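Local coordinates for PHO85 cyclin-10 (Saccharomyces cerevisiae, PDB 4KRD), which serves as the cyclin partner of the cyclin-dependent kinase PHO85, forming a holoenzyme that phosphorylates and negatively regulates the glycogen synthase GSY2, at residues 114-119 with 199-204; 23-28 with 188-193; 156-161 with 167-172; 71-76 with 173-178. One frame throughout, in Å; residues are numbered along the deposited sequence.

Contact 1: 114-119 with 199-204; sequences LTRDGN and LNELRS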
loop_
_atom_site.group_PDB
_atom_site.type_symbol
_atom_site.label_atom_id
_atom_site.label_comp_id
_atom_site.label_asym_id
_atom_site.label_seq_id
_atom_site.Cartn_x
_atom_site.Cartn_y
_atom_site.Cartn_z
ATOM N N LEU B 114 15.903 -11.710 -12.861
ATOM C CA LEU B 114 17.066 -12.072 -12.054
ATOM C C LEU B 114 16.712 -12.579 -10.664
ATOM O O LEU B 114 15.790 -12.069 -10.012
ATOM C CB LEU B 114 17.987 -10.855 -11.879
ATOM C CG LEU B 114 18.611 -10.235 -13.140
ATOM C CD1 LEU B 114 19.127 -8.827 -12.842
ATOM C CD2 LEU B 114 19.721 -11.122 -13.673
ATOM N N THR B 115 17.471 -13.570 -10.207
ATOM C CA THR B 115 17.496 -13.923 -8.791
ATOM C C THR B 115 18.957 -14.135 -8.358
ATOM O O THR B 115 19.887 -13.840 -9.125
ATOM C CB THR B 115 16.650 -15.193 -8.527
ATOM O OG1 THR B 115 16.533 -15.420 -7.118
ATOM C CG2 THR B 115 17.291 -16.408 -9.184
ATOM N N ARG B 116 19.164 -14.613 -7.136
ATOM C CA ARG B 116 20.483 -15.044 -6.681
ATOM C C ARG B 116 20.375 -16.456 -6.172
ATOM O O ARG B 116 19.379 -16.816 -5.553
ATOM C CB ARG B 116 21.013 -14.175 -5.552
ATOM C CG ARG B 116 21.360 -12.770 -5.939
ATOM C CD ARG B 116 22.026 -12.060 -4.781
ATOM N NE ARG B 116 22.246 -10.658 -5.094
ATOM C CZ ARG B 116 23.271 -10.226 -5.816
ATOM N NH1 ARG B 116 24.162 -11.096 -6.283
ATOM N NH2 ARG B 116 23.413 -8.931 -6.063
ATOM N N ASP B 117 21.407 -17.256 -6.418
ATOM C CA ASP B 117 21.414 -18.636 -5.955
ATOM C C ASP B 117 21.870 -18.718 -4.503
ATOM O O ASP B 117 21.974 -17.697 -3.815
ATOM C CB ASP B 117 22.282 -19.516 -6.867
ATOM C CG ASP B 117 23.767 -19.197 -6.767
ATOM O OD1 ASP B 117 24.193 -18.483 -5.832
ATOM O OD2 ASP B 117 24.523 -19.679 -7.634
ATOM N N GLY B 118 22.137 -19.935 -4.035
ATOM C CA GLY B 118 22.512 -20.149 -2.646
ATOM C C GLY B 118 23.776 -19.414 -2.224
ATOM O O GLY B 118 23.904 -19.004 -1.069
ATOM N N ASN B 119 24.705 -19.237 -3.160
ATOM C CA ASN B 119 25.946 -18.520 -2.887
ATOM C C ASN B 119 25.922 -17.032 -3.239
ATOM O O ASN B 119 26.963 -16.458 -3.554
ATOM C CB ASN B 119 27.110 -19.197 -3.620
ATOM C CG ASN B 119 27.438 -20.551 -3.045
ATOM O OD1 ASN B 119 27.469 -21.549 -3.759
ATOM N ND2 ASN B 119 27.659 -20.597 -1.734
ATOM N N LEU B 199 22.591 -3.136 -11.856
ATOM C CA LEU B 199 23.088 -2.745 -13.166
ATOM C C LEU B 199 24.615 -2.714 -13.161
ATOM O O LEU B 199 25.258 -3.161 -14.110
ATOM C CB LEU B 199 22.551 -1.365 -13.530
ATOM C CG LEU B 199 23.200 -0.696 -14.733
ATOM C CD1 LEU B 199 22.957 -1.532 -15.980
ATOM C CD2 LEU B 199 22.675 0.718 -14.910
ATOM N N ASN B 200 25.190 -2.179 -12.087
ATOM C CA ASN B 200 26.644 -2.169 -11.931
ATOM C C ASN B 200 27.208 -3.583 -11.895
ATOM O O ASN B 200 28.209 -3.879 -12.556
ATOM C CB ASN B 200 27.072 -1.366 -10.691
ATOM C CG ASN B 200 26.859 0.132 -10.867
ATOM O OD1 ASN B 200 26.559 0.605 -11.962
ATOM N ND2 ASN B 200 27.022 0.883 -9.792
ATOM N N GLU B 201 26.557 -4.464 -11.140
ATOM C CA GLU B 201 26.985 -5.858 -11.064
ATOM C C GLU B 201 26.906 -6.566 -12.424
ATOM O O GLU B 201 27.833 -7.271 -12.814
ATOM C CB GLU B 201 26.187 -6.616 -9.995
ATOM C CG GLU B 201 26.716 -8.015 -9.680
ATOM C CD GLU B 201 26.005 -8.659 -8.502
ATOM O OE1 GLU B 201 25.108 -8.010 -7.924
ATOM O OE2 GLU B 201 26.336 -9.812 -8.158
ATOM N N LEU B 202 25.813 -6.371 -13.153
ATOM C CA LEU B 202 25.677 -6.978 -14.477
ATOM C C LEU B 202 26.737 -6.429 -15.419
ATOM O O LEU B 202 27.403 -7.167 -16.153
ATOM C CB LEU B 202 24.311 -6.659 -15.064
ATOM C CG LEU B 202 23.125 -7.447 -14.528
ATOM C CD1 LEU B 202 21.829 -6.802 -15.000
ATOM C CD2 LEU B 202 23.234 -8.880 -14.993
ATOM N N ARG B 203 26.858 -5.112 -15.394
ATOM C CA ARG B 203 27.815 -4.385 -16.195
ATOM C C ARG B 203 29.195 -5.013 -16.035
ATOM O O ARG B 203 29.926 -5.174 -17.005
ATOM C CB ARG B 203 27.816 -2.918 -15.751
ATOM C CG ARG B 203 28.425 -1.948 -16.726
ATOM C CD ARG B 203 27.615 -0.655 -16.768
ATOM N NE ARG B 203 27.564 0.046 -15.489
ATOM C CZ ARG B 203 26.944 1.210 -15.316
ATOM N NH1 ARG B 203 26.331 1.791 -16.337
ATOM N NH2 ARG B 203 26.936 1.801 -14.128
ATOM N N SER B 204 29.526 -5.397 -14.806
ATOM C CA SER B 204 30.840 -5.942 -14.494
ATOM C C SER B 204 31.095 -7.344 -15.046
ATOM O O SER B 204 32.239 -7.810 -15.049
ATOM C CB SER B 204 31.063 -5.938 -12.982
ATOM O OG SER B 204 30.472 -7.081 -12.393
#

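Contact 2: 23-28 with 188-193; sequences HGIPVD and SNRKLA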
loop_
_atom_site.group_PDB
_atom_site.type_symbol
_atom_site.label_atom_id
_atom_site.label_comp_id
_atom_site.label_asym_id
_atom_site.label_seq_id
_atom_site.Cartn_x
_atom_site.Cartn_y
_atom_site.Cartn_z
ATOM N N HIS B 23 20.504 -8.781 -1.302
ATOM C CA HIS B 23 21.561 -9.288 -0.436
ATOM C C HIS B 23 22.802 -8.423 -0.600
ATOM O O HIS B 23 23.270 -8.213 -1.716
ATOM C CB HIS B 23 21.874 -10.753 -0.744
ATOM C CG HIS B 23 20.877 -11.714 -0.171
ATOM N ND1 HIS B 23 20.847 -13.050 -0.510
ATOM C CD2 HIS B 23 19.874 -11.529 0.721
ATOM C CE1 HIS B 23 19.871 -13.648 0.149
ATOM N NE2 HIS B 23 19.262 -12.748 0.901
ATOM N N GLY B 24 23.306 -7.898 0.514
ATOM C CA GLY B 24 24.492 -7.059 0.505
ATOM C C GLY B 24 24.226 -5.566 0.569
ATOM O O GLY B 24 25.141 -4.774 0.804
ATOM N N ILE B 25 22.974 -5.168 0.362
ATOM C CA ILE B 25 22.620 -3.749 0.378
ATOM C C ILE B 25 22.197 -3.289 1.778
ATOM O O ILE B 25 21.240 -3.815 2.341
ATOM C CB ILE B 25 21.507 -3.449 -0.649
ATOM C CG1 ILE B 25 21.966 -3.849 -2.058
ATOM C CG2 ILE B 25 21.104 -1.986 -0.604
ATOM C CD1 ILE B 25 20.945 -3.566 -3.137
ATOM N N PRO B 26 22.913 -2.298 2.339
ATOM C CA PRO B 26 22.667 -1.807 3.702
ATOM C C PRO B 26 21.203 -1.441 3.905
ATOM O O PRO B 26 20.605 -0.800 3.036
ATOM C CB PRO B 26 23.525 -0.538 3.782
ATOM C CG PRO B 26 24.581 -0.720 2.734
ATOM C CD PRO B 26 23.917 -1.487 1.631
ATOM N N VAL B 27 20.638 -1.828 5.042
ATOM C CA VAL B 27 19.219 -1.603 5.294
ATOM C C VAL B 27 18.907 -0.114 5.419
ATOM O O VAL B 27 17.768 0.310 5.222
ATOM C CB VAL B 27 18.742 -2.352 6.551
ATOM C CG1 VAL B 27 19.358 -1.729 7.800
ATOM C CG2 VAL B 27 17.222 -2.347 6.633
ATOM N N ASP B 28 19.925 0.679 5.729
ATOM C CA ASP B 28 19.745 2.121 5.866
ATOM C C ASP B 28 20.266 2.906 4.660
ATOM O O ASP B 28 20.527 4.108 4.764
ATOM C CB ASP B 28 20.410 2.624 7.153
ATOM N N SER B 188 10.589 0.506 -1.526
ATOM C CA SER B 188 11.453 0.873 -0.409
ATOM C C SER B 188 12.730 1.507 -0.970
ATOM O O SER B 188 13.066 1.316 -2.144
ATOM C CB SER B 188 11.853 -0.373 0.387
ATOM O OG SER B 188 12.827 -1.128 -0.338
ATOM N N ASN B 189 13.449 2.230 -0.120
ATOM C CA ASN B 189 14.723 2.830 -0.502
ATOM C C ASN B 189 15.732 1.801 -1.021
ATOM O O ASN B 189 16.468 2.075 -1.973
ATOM C CB ASN B 189 15.318 3.638 0.666
ATOM C CG ASN B 189 14.476 4.862 1.034
ATOM O OD1 ASN B 189 13.532 5.226 0.333
ATOM N ND2 ASN B 189 14.823 5.502 2.144
ATOM N N ARG B 190 15.758 0.612 -0.425
ATOM C CA ARG B 190 16.688 -0.416 -0.875
ATOM C C ARG B 190 16.368 -0.951 -2.267
ATOM O O ARG B 190 17.268 -1.373 -2.988
ATOM C CB ARG B 190 16.773 -1.577 0.112
ATOM C CG ARG B 190 17.208 -1.168 1.508
ATOM C CD ARG B 190 17.139 -2.356 2.441
ATOM N NE ARG B 190 18.190 -3.326 2.173
ATOM C CZ ARG B 190 18.047 -4.636 2.322
ATOM N NH1 ARG B 190 16.884 -5.134 2.721
ATOM N NH2 ARG B 190 19.063 -5.446 2.065
ATOM N N LYS B 191 15.096 -0.957 -2.648
ATOM C CA LYS B 191 14.766 -1.389 -4.005
ATOM C C LYS B 191 15.157 -0.307 -5.009
ATOM O O LYS B 191 15.706 -0.617 -6.073
ATOM C CB LYS B 191 13.303 -1.836 -4.118
ATOM C CG LYS B 191 13.033 -3.080 -3.249
ATOM C CD LYS B 191 11.757 -3.776 -3.629
ATOM C CE LYS B 191 11.594 -5.061 -2.841
ATOM N NZ LYS B 191 11.235 -4.832 -1.424
ATOM N N LEU B 192 14.935 0.957 -4.641
ATOM C CA LEU B 192 15.376 2.082 -5.453
ATOM C C LEU B 192 16.882 1.987 -5.676
ATOM O O LEU B 192 17.374 2.152 -6.801
ATOM C CB LEU B 192 15.034 3.424 -4.788
ATOM C CG LEU B 192 13.556 3.815 -4.698
ATOM C CD1 LEU B 192 13.398 5.291 -4.361
ATOM C CD2 LEU B 192 12.853 3.504 -5.990
ATOM N N ALA B 193 17.606 1.702 -4.599
ATOM C CA ALA B 193 19.057 1.573 -4.672
ATOM C C ALA B 193 19.463 0.389 -5.537
ATOM O O ALA B 193 20.324 0.523 -6.403
ATOM C CB ALA B 193 19.653 1.436 -3.286
#

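Contact 3: 156-161 with 167-172; sequences EYFSKV and RLLTKL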
loop_
_atom_site.group_PDB
_atom_site.type_symbol
_atom_site.label_atom_id
_atom_site.label_comp_id
_atom_site.label_asym_id
_atom_site.label_seq_id
_atom_site.Cartn_x
_atom_site.Cartn_y
_atom_site.Cartn_z
ATOM N N GLU B 156 -6.681 6.342 -20.703
ATOM C CA GLU B 156 -6.789 6.849 -22.065
ATOM C C GLU B 156 -5.509 7.569 -22.484
ATOM O O GLU B 156 -4.909 7.241 -23.502
ATOM C CB GLU B 156 -7.985 7.800 -22.175
ATOM C CG GLU B 156 -8.323 8.229 -23.592
ATOM C CD GLU B 156 -9.670 8.925 -23.671
ATOM O OE1 GLU B 156 -10.073 9.533 -22.660
ATOM O OE2 GLU B 156 -10.325 8.859 -24.736
ATOM N N TYR B 157 -5.099 8.550 -21.688
ATOM C CA TYR B 157 -3.889 9.307 -21.969
ATOM C C TYR B 157 -2.635 8.434 -22.091
ATOM O O TYR B 157 -1.866 8.565 -23.056
ATOM C CB TYR B 157 -3.667 10.377 -20.906
ATOM C CG TYR B 157 -2.514 11.285 -21.242
ATOM C CD1 TYR B 157 -2.613 12.192 -22.289
ATOM C CD2 TYR B 157 -1.324 11.236 -20.526
ATOM C CE1 TYR B 157 -1.564 13.025 -22.615
ATOM C CE2 TYR B 157 -0.266 12.073 -20.843
ATOM C CZ TYR B 157 -0.396 12.967 -21.891
ATOM O OH TYR B 157 0.640 13.807 -22.234
ATOM N N PHE B 158 -2.412 7.552 -21.119
ATOM C CA PHE B 158 -1.231 6.672 -21.185
ATOM C C PHE B 158 -1.228 5.761 -22.425
ATOM O O PHE B 158 -0.198 5.597 -23.085
ATOM C CB PHE B 158 -1.066 5.848 -19.904
ATOM C CG PHE B 158 0.315 5.261 -19.742
ATOM C CD1 PHE B 158 1.345 6.022 -19.219
ATOM C CD2 PHE B 158 0.587 3.957 -20.139
ATOM C CE1 PHE B 158 2.629 5.489 -19.086
ATOM C CE2 PHE B 158 1.864 3.419 -20.005
ATOM C CZ PHE B 158 2.888 4.188 -19.484
ATOM N N SER B 159 -2.370 5.156 -22.734
ATOM C CA SER B 159 -2.505 4.351 -23.947
ATOM C C SER B 159 -2.050 5.110 -25.200
ATOM O O SER B 159 -1.237 4.614 -25.978
ATOM C CB SER B 159 -3.959 3.914 -24.127
ATOM O OG SER B 159 -4.375 3.090 -23.057
ATOM N N LYS B 160 -2.574 6.318 -25.386
ATOM C CA LYS B 160 -2.237 7.127 -26.557
ATOM C C LYS B 160 -0.760 7.475 -26.594
ATOM O O LYS B 160 -0.147 7.493 -27.659
ATOM C CB LYS B 160 -3.059 8.415 -26.584
ATOM C CG LYS B 160 -4.556 8.200 -26.692
ATOM C CD LYS B 160 -5.296 9.535 -26.609
ATOM C CE LYS B 160 -6.807 9.346 -26.606
ATOM N NZ LYS B 160 -7.503 10.656 -26.442
ATOM N N VAL B 161 -0.187 7.771 -25.435
ATOM C CA VAL B 161 1.241 8.048 -25.369
ATOM C C VAL B 161 2.054 6.852 -25.873
ATOM O O VAL B 161 3.025 7.023 -26.618
ATOM C CB VAL B 161 1.680 8.421 -23.943
ATOM C CG1 VAL B 161 3.202 8.393 -23.829
ATOM C CG2 VAL B 161 1.137 9.786 -23.568
ATOM N N ARG B 167 -7.330 -1.603 -24.147
ATOM C CA ARG B 167 -7.502 -3.017 -23.836
ATOM C C ARG B 167 -6.148 -3.713 -23.706
ATOM O O ARG B 167 -5.925 -4.487 -22.777
ATOM C CB ARG B 167 -8.389 -3.686 -24.889
ATOM C CG ARG B 167 -8.227 -5.197 -25.018
ATOM C CD ARG B 167 -9.390 -5.807 -25.812
ATOM N NE ARG B 167 -10.658 -5.779 -25.072
ATOM C CZ ARG B 167 -11.561 -4.797 -25.130
ATOM N NH1 ARG B 167 -11.358 -3.730 -25.898
ATOM N NH2 ARG B 167 -12.680 -4.881 -24.413
ATOM N N LEU B 168 -5.237 -3.422 -24.627
ATOM C CA LEU B 168 -3.885 -3.969 -24.546
ATOM C C LEU B 168 -3.147 -3.490 -23.288
ATOM O O LEU B 168 -2.497 -4.279 -22.610
ATOM C CB LEU B 168 -3.075 -3.623 -25.804
ATOM C CG LEU B 168 -1.632 -4.140 -25.822
ATOM C CD1 LEU B 168 -1.577 -5.650 -25.675
ATOM C CD2 LEU B 168 -0.903 -3.697 -27.079
ATOM N N LEU B 169 -3.253 -2.201 -22.986
ATOM C CA LEU B 169 -2.608 -1.630 -21.805
ATOM C C LEU B 169 -3.014 -2.376 -20.533
ATOM O O LEU B 169 -2.174 -2.732 -19.708
ATOM C CB LEU B 169 -2.923 -0.138 -21.668
ATOM C CG LEU B 169 -2.286 0.583 -20.471
ATOM C CD1 LEU B 169 -0.780 0.339 -20.383
ATOM C CD2 LEU B 169 -2.580 2.066 -20.487
ATOM N N THR B 170 -4.308 -2.625 -20.392
ATOM C CA THR B 170 -4.808 -3.387 -19.265
ATOM C C THR B 170 -4.208 -4.788 -19.250
ATOM O O THR B 170 -3.801 -5.282 -18.197
ATOM C CB THR B 170 -6.340 -3.460 -19.285
ATOM O OG1 THR B 170 -6.854 -2.125 -19.257
ATOM C CG2 THR B 170 -6.873 -4.254 -18.078
ATOM N N LYS B 171 -4.160 -5.421 -20.398
ATOM C CA LYS B 171 -3.626 -6.744 -20.508
ATOM C C LYS B 171 -2.149 -6.800 -20.111
ATOM O O LYS B 171 -1.707 -7.732 -19.501
ATOM C CB LYS B 171 -3.829 -7.250 -21.920
ATOM C CG LYS B 171 -3.388 -8.642 -22.130
ATOM C CD LYS B 171 -3.512 -9.074 -23.555
ATOM C CE LYS B 171 -4.922 -9.446 -23.881
ATOM N NZ LYS B 171 -5.306 -9.212 -25.320
ATOM N N LEU B 172 -1.406 -5.779 -20.481
ATOM C CA LEU B 172 0.009 -5.692 -20.148
ATOM C C LEU B 172 0.269 -5.401 -18.663
ATOM O O LEU B 172 1.160 -6.009 -18.072
ATOM C CB LEU B 172 0.703 -4.659 -21.032
ATOM C CG LEU B 172 0.768 -5.034 -22.524
ATOM C CD1 LEU B 172 1.479 -3.947 -23.293
ATOM C CD2 LEU B 172 1.438 -6.412 -22.729
#

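Contact 4: 71-76 with 173-178; sequences YSNFYM and EVSLLI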
loop_
_atom_site.group_PDB
_atom_site.type_symbol
_atom_site.label_atom_id
_atom_site.label_comp_id
_atom_site.label_asym_id
_atom_site.label_seq_id
_atom_site.Cartn_x
_atom_site.Cartn_y
_atom_site.Cartn_z
ATOM N N TYR B 71 3.096 -14.078 -19.756
ATOM C CA TYR B 71 4.322 -13.573 -20.346
ATOM C C TYR B 71 4.275 -13.457 -21.889
ATOM O O TYR B 71 4.830 -12.522 -22.459
ATOM C CB TYR B 71 5.523 -14.408 -19.899
ATOM C CG TYR B 71 6.821 -13.775 -20.309
ATOM C CD1 TYR B 71 7.394 -12.761 -19.545
ATOM C CD2 TYR B 71 7.461 -14.157 -21.483
ATOM C CE1 TYR B 71 8.577 -12.159 -19.931
ATOM C CE2 TYR B 71 8.645 -13.562 -21.877
ATOM C CZ TYR B 71 9.196 -12.561 -21.104
ATOM O OH TYR B 71 10.372 -11.964 -21.490
ATOM N N SER B 72 3.609 -14.396 -22.557
ATOM C CA SER B 72 3.484 -14.347 -24.020
ATOM C C SER B 72 2.796 -13.074 -24.531
ATOM O O SER B 72 2.939 -12.708 -25.695
ATOM C CB SER B 72 2.747 -15.580 -24.540
ATOM O OG SER B 72 1.408 -15.606 -24.078
ATOM N N ASN B 73 2.051 -12.395 -23.664
ATOM C CA ASN B 73 1.441 -11.115 -24.036
ATOM C C ASN B 73 2.473 -10.038 -24.408
ATOM O O ASN B 73 2.147 -9.052 -25.071
ATOM C CB ASN B 73 0.509 -10.599 -22.917
ATOM C CG ASN B 73 -0.816 -11.349 -22.862
ATOM O OD1 ASN B 73 -1.386 -11.706 -23.898
ATOM N ND2 ASN B 73 -1.311 -11.597 -21.652
ATOM N N PHE B 74 3.716 -10.207 -23.969
ATOM C CA PHE B 74 4.744 -9.203 -24.247
ATOM C C PHE B 74 5.310 -9.282 -25.666
ATOM O O PHE B 74 5.871 -8.308 -26.159
ATOM C CB PHE B 74 5.895 -9.280 -23.242
ATOM C CG PHE B 74 5.480 -8.957 -21.830
ATOM C CD1 PHE B 74 5.005 -7.698 -21.513
ATOM C CD2 PHE B 74 5.555 -9.919 -20.836
ATOM C CE1 PHE B 74 4.591 -7.398 -20.215
ATOM C CE2 PHE B 74 5.148 -9.636 -19.533
ATOM C CZ PHE B 74 4.671 -8.371 -19.222
ATOM N N TYR B 75 5.168 -10.438 -26.305
ATOM C CA TYR B 75 5.732 -10.639 -27.654
ATOM C C TYR B 75 5.031 -9.773 -28.697
ATOM O O TYR B 75 3.830 -9.901 -28.922
ATOM C CB TYR B 75 5.666 -12.108 -28.056
ATOM C CG TYR B 75 6.544 -12.457 -29.253
ATOM C CD1 TYR B 75 7.843 -12.907 -29.073
ATOM C CD2 TYR B 75 6.069 -12.330 -30.553
ATOM C CE1 TYR B 75 8.655 -13.232 -30.161
ATOM C CE2 TYR B 75 6.871 -12.649 -31.649
ATOM C CZ TYR B 75 8.160 -13.097 -31.441
ATOM O OH TYR B 75 8.955 -13.417 -32.513
ATOM N N MET B 76 5.788 -8.878 -29.319
ATOM C CA MET B 76 5.262 -7.991 -30.348
ATOM C C MET B 76 5.770 -8.431 -31.720
ATOM O O MET B 76 6.970 -8.381 -31.984
ATOM C CB MET B 76 5.719 -6.564 -30.068
ATOM C CG MET B 76 5.106 -5.522 -30.958
ATOM S SD MET B 76 5.765 -3.914 -30.520
ATOM C CE MET B 76 4.954 -2.848 -31.716
ATOM N N GLU B 173 -0.488 -4.480 -18.067
ATOM C CA GLU B 173 -0.392 -4.249 -16.613
ATOM C C GLU B 173 -0.539 -5.548 -15.836
ATOM O O GLU B 173 0.243 -5.835 -14.940
ATOM C CB GLU B 173 -1.498 -3.319 -16.107
ATOM C CG GLU B 173 -1.460 -1.908 -16.610
ATOM C CD GLU B 173 -2.654 -1.097 -16.093
ATOM O OE1 GLU B 173 -3.773 -1.641 -16.028
ATOM O OE2 GLU B 173 -2.467 0.085 -15.766
ATOM N N VAL B 174 -1.580 -6.308 -16.160
ATOM C CA VAL B 174 -1.895 -7.511 -15.411
ATOM C C VAL B 174 -0.881 -8.617 -15.682
ATOM O O VAL B 174 -0.541 -9.372 -14.789
ATOM C CB VAL B 174 -3.314 -8.017 -15.727
ATOM C CG1 VAL B 174 -3.563 -9.359 -15.058
ATOM C CG2 VAL B 174 -4.351 -7.000 -15.285
ATOM N N SER B 175 -0.412 -8.716 -16.921
ATOM C CA SER B 175 0.584 -9.723 -17.257
ATOM C C SER B 175 1.863 -9.529 -16.441
ATOM O O SER B 175 2.418 -10.490 -15.919
ATOM C CB SER B 175 0.909 -9.692 -18.757
ATOM O OG SER B 175 -0.238 -10.019 -19.527
ATOM N N LEU B 176 2.336 -8.289 -16.336
ATOM C CA LEU B 176 3.570 -8.048 -15.597
ATOM C C LEU B 176 3.292 -8.298 -14.115
ATOM O O LEU B 176 4.062 -8.953 -13.425
ATOM C CB LEU B 176 4.081 -6.627 -15.818
ATOM C CG LEU B 176 5.303 -6.255 -14.984
ATOM C CD1 LEU B 176 6.454 -7.248 -15.273
ATOM C CD2 LEU B 176 5.721 -4.826 -15.234
ATOM N N LEU B 177 2.161 -7.794 -13.639
ATOM C CA LEU B 177 1.787 -7.996 -12.236
ATOM C C LEU B 177 1.761 -9.489 -11.855
ATOM O O LEU B 177 2.401 -9.906 -10.877
ATOM C CB LEU B 177 0.440 -7.307 -11.956
ATOM C CG LEU B 177 -0.098 -7.386 -10.522
ATOM C CD1 LEU B 177 0.808 -6.644 -9.585
ATOM C CD2 LEU B 177 -1.526 -6.826 -10.460
ATOM N N ILE B 178 1.044 -10.302 -12.630
ATOM C CA ILE B 178 1.036 -11.751 -12.408
ATOM C C ILE B 178 2.461 -12.323 -12.445
ATOM O O ILE B 178 2.823 -13.143 -11.608
ATOM C CB ILE B 178 0.141 -12.518 -13.429
ATOM C CG1 ILE B 178 -1.335 -12.091 -13.314
ATOM C CG2 ILE B 178 0.234 -14.020 -13.197
ATOM C CD1 ILE B 178 -1.970 -12.397 -11.968
#

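Contact 1: 114-119 with 199-204
Arg116 and Glu201 advance on each other from opposite directions, and their flat ends meet almost in one plane. The guanidinium and carboxylate groups are only 22° apart, and the arginine presents its end, NH1 beside NH2, so that each nitrogen serves a different oxygen. Arg116 NH2 donates to Glu201 OE1 at 2.7 Å, while Arg116 NH1 reaches Glu201 OE2 at 3.1 Å along a nearly straight line (N-H...O 169°). Both oxygens use the syn lone pair, the side on which each faces its twin, and both stay close to the guanidinium plane. This doubly bonded salt bridge fixes the rotation of the two groups as well as their separation. Extended chains make the span possible: Glu201 sets CG opposite its own main-chain N (chi1 -170°) and runs straight out from the helix, and Arg116 is stretched from CG to NE. Its NH1 also bonds the backbone oxygen of Asn120, which ties the guanidinium to the turn beyond its own strand.

Beside this polar bridge runs an apolar one. Leu114 and Leu202 point at each other tip to tip, with Leu114 CD1 4.0 Å from Leu202 CD1. Leu122, from the partner strand, touches both leucines and Arg116, and Leu53 of helix 36-54 packs on Leu202. A leucine pair flanked by a bidentate arginine-carboxylate bridge thus joins the small antiparallel hairpin of strands 114-116 and 122-124 to the closing helix 189-203 of this cyclin domain.

Contact 2: 23-28 with 188-193
Ile25 meets Arg190 through its main chain more than its side chain. Arg190 NH2 donates to Ile25 O at 2.7 Å (N-H...O 139°); the donor lies in the carbonyl plane, whereas the oxygen sits 22° out of the guanidinium plane. A weak second bond from Arg190 NE to Ile25 O, 3.1 Å long, leaves the same oxygen shared by two nitrogens. The isoleucine side chain packs on Ala194 and Leu197, farther along the same helix. At Pro26 the approach is again by a carbonyl, Pro26 O lying 3.6 Å from Arg190 NE without forming a hydrogen bond. Val27 passes the aliphatic part of the arginine, its CA 3.6 Å from Arg190 CD and its CG2 touching the same carbon more loosely. A bend at chi3 (72°) turns the guanidinium aside from its methylenes, which lets one side chain serve both Val27 and the Ile25 carbonyl. NH2 has a further partner in Glu18, a salt bridge that places the group between two parts of the N-terminal segment. The arrangement is that of an irregular N-terminal arm held, at the surface, on the first turn of a helix N-capped by Ser188, the last helix of the cyclin domain.

Contact 3: 156-161 with 167-172
Leu169 carries CG opposite its backbone N (chi1 -179°), and Phe158 does nearly the same (chi1 -163°); both CB atoms already point to the other helix, and these torsions carry the leucine fork and the ring on across the gap, where the two side chains cross at about a right angle. The fork comes to the edge of the phenyl ring, near its plane, rather than over a face. Leu169 CD2 approaches Phe158 CD2 to 3.7 Å, and the other methyl, Leu169 CD1, lies 3.9 Å from that same ring carbon. The methyls lie along the CD2-CE2 side of the ring, Leu169 CD2 toward Phe158 CB and Leu169 CD1 toward Phe158 CE2.

The CD2 methyl also faces a hydroxyl: Ser159 OG stands 3.3 Å from Leu169 CD2 and 3.8 Å from Leu169 CB. This is simple van der Waals contact. The serine hydroxyl stays beside its own backbone N (chi1 -63°), where it bonds the carbonyl oxygen of His155 and lies against the leucine methyl.

Around the pair, Val141 and Arg142 of helix 130-148 touch Phe158, while Ile138 touches Leu169. The neighbouring Arg167 and Thr170 bond a chain of another protein. A leucine between a ring edge and a small serine here joins two consecutive helices, 155-162 and 166-180, beside helix 130-148 in the mainly helical cyclin fold.

Contact 4: 71-76 with 173-178
The type I turn Ser72-Tyr75, at the end of helix 65-72, sets Asn73 and Phe74 against Ser175 and Leu176 of helix 166-180, one polar and one aromatic side chain reaching the same buried face. Asn73 ND2 donates to Ser175 OG at 2.9 Å with an N-H...O angle of 155°, the hydroxyl lying 16° out of the amide plane. With Asn73 as its donor, that oxygen also has two acceptors within bonding distance: the carbonyl oxygen of Lys171, one turn earlier in its own helix and the stronger partner, and Glu70 OE1. The hydroxyl has a single proton, so the two acceptors must share or compete for it, unless Glu70 is itself protonated. The buried serine is thus the meeting point of its own helix and the end of helix 65-72.

Helix 166-180 of this cyclin domain turns Ser175 and Leu176 to the turn, whereas Glu173, Val174, Leu177 and Ile178 reach a chain of another protein, consistent with the role of the domain in binding its kinase.

Phe74 supplies the apolar half of the contact. Its CG is placed beside the backbone N (chi1 -64°), which brings the far end of the ring, CZ, up to the helix. Phe74 CZ lies 3.7 Å from Leu176 N and 3.9 Å from Leu176 CB, and Leu176 CA sits at the ring edge, in plane. Ser175 CB is also close, 4.0 Å from Phe74 CZ. Met136 of helix 130-148 packs on the ring, Leu143 and Leu112 touch Leu176, and Arg135 NH1 bonds the backbone oxygen of Asn73.

In the fold
The four contacts fall into two pairs. Contacts 1 and 2 share the last helix, 189-203, with centres about 15 Å apart; they meet where Arg116 CD packs on His23 CB, 4.2 Å away. Contacts 3 and 4 share the preceding helix, 166-180, their centres about 13 Å apart, and touch where Leu172 packs on Phe74. Contacts 1 and 3, about 32 Å apart between centres, lie on opposite sides of the chain's centre, whereas the nearest atoms of contacts 1 and 4 are about 10 Å apart. Along the sequence contact 1 crosses contacts 2 and 4; contact 4 falls within the span of contact 2, and contact 3 within that of contact 4. Two successive late helices thus collect earlier parts of the cyclin domain.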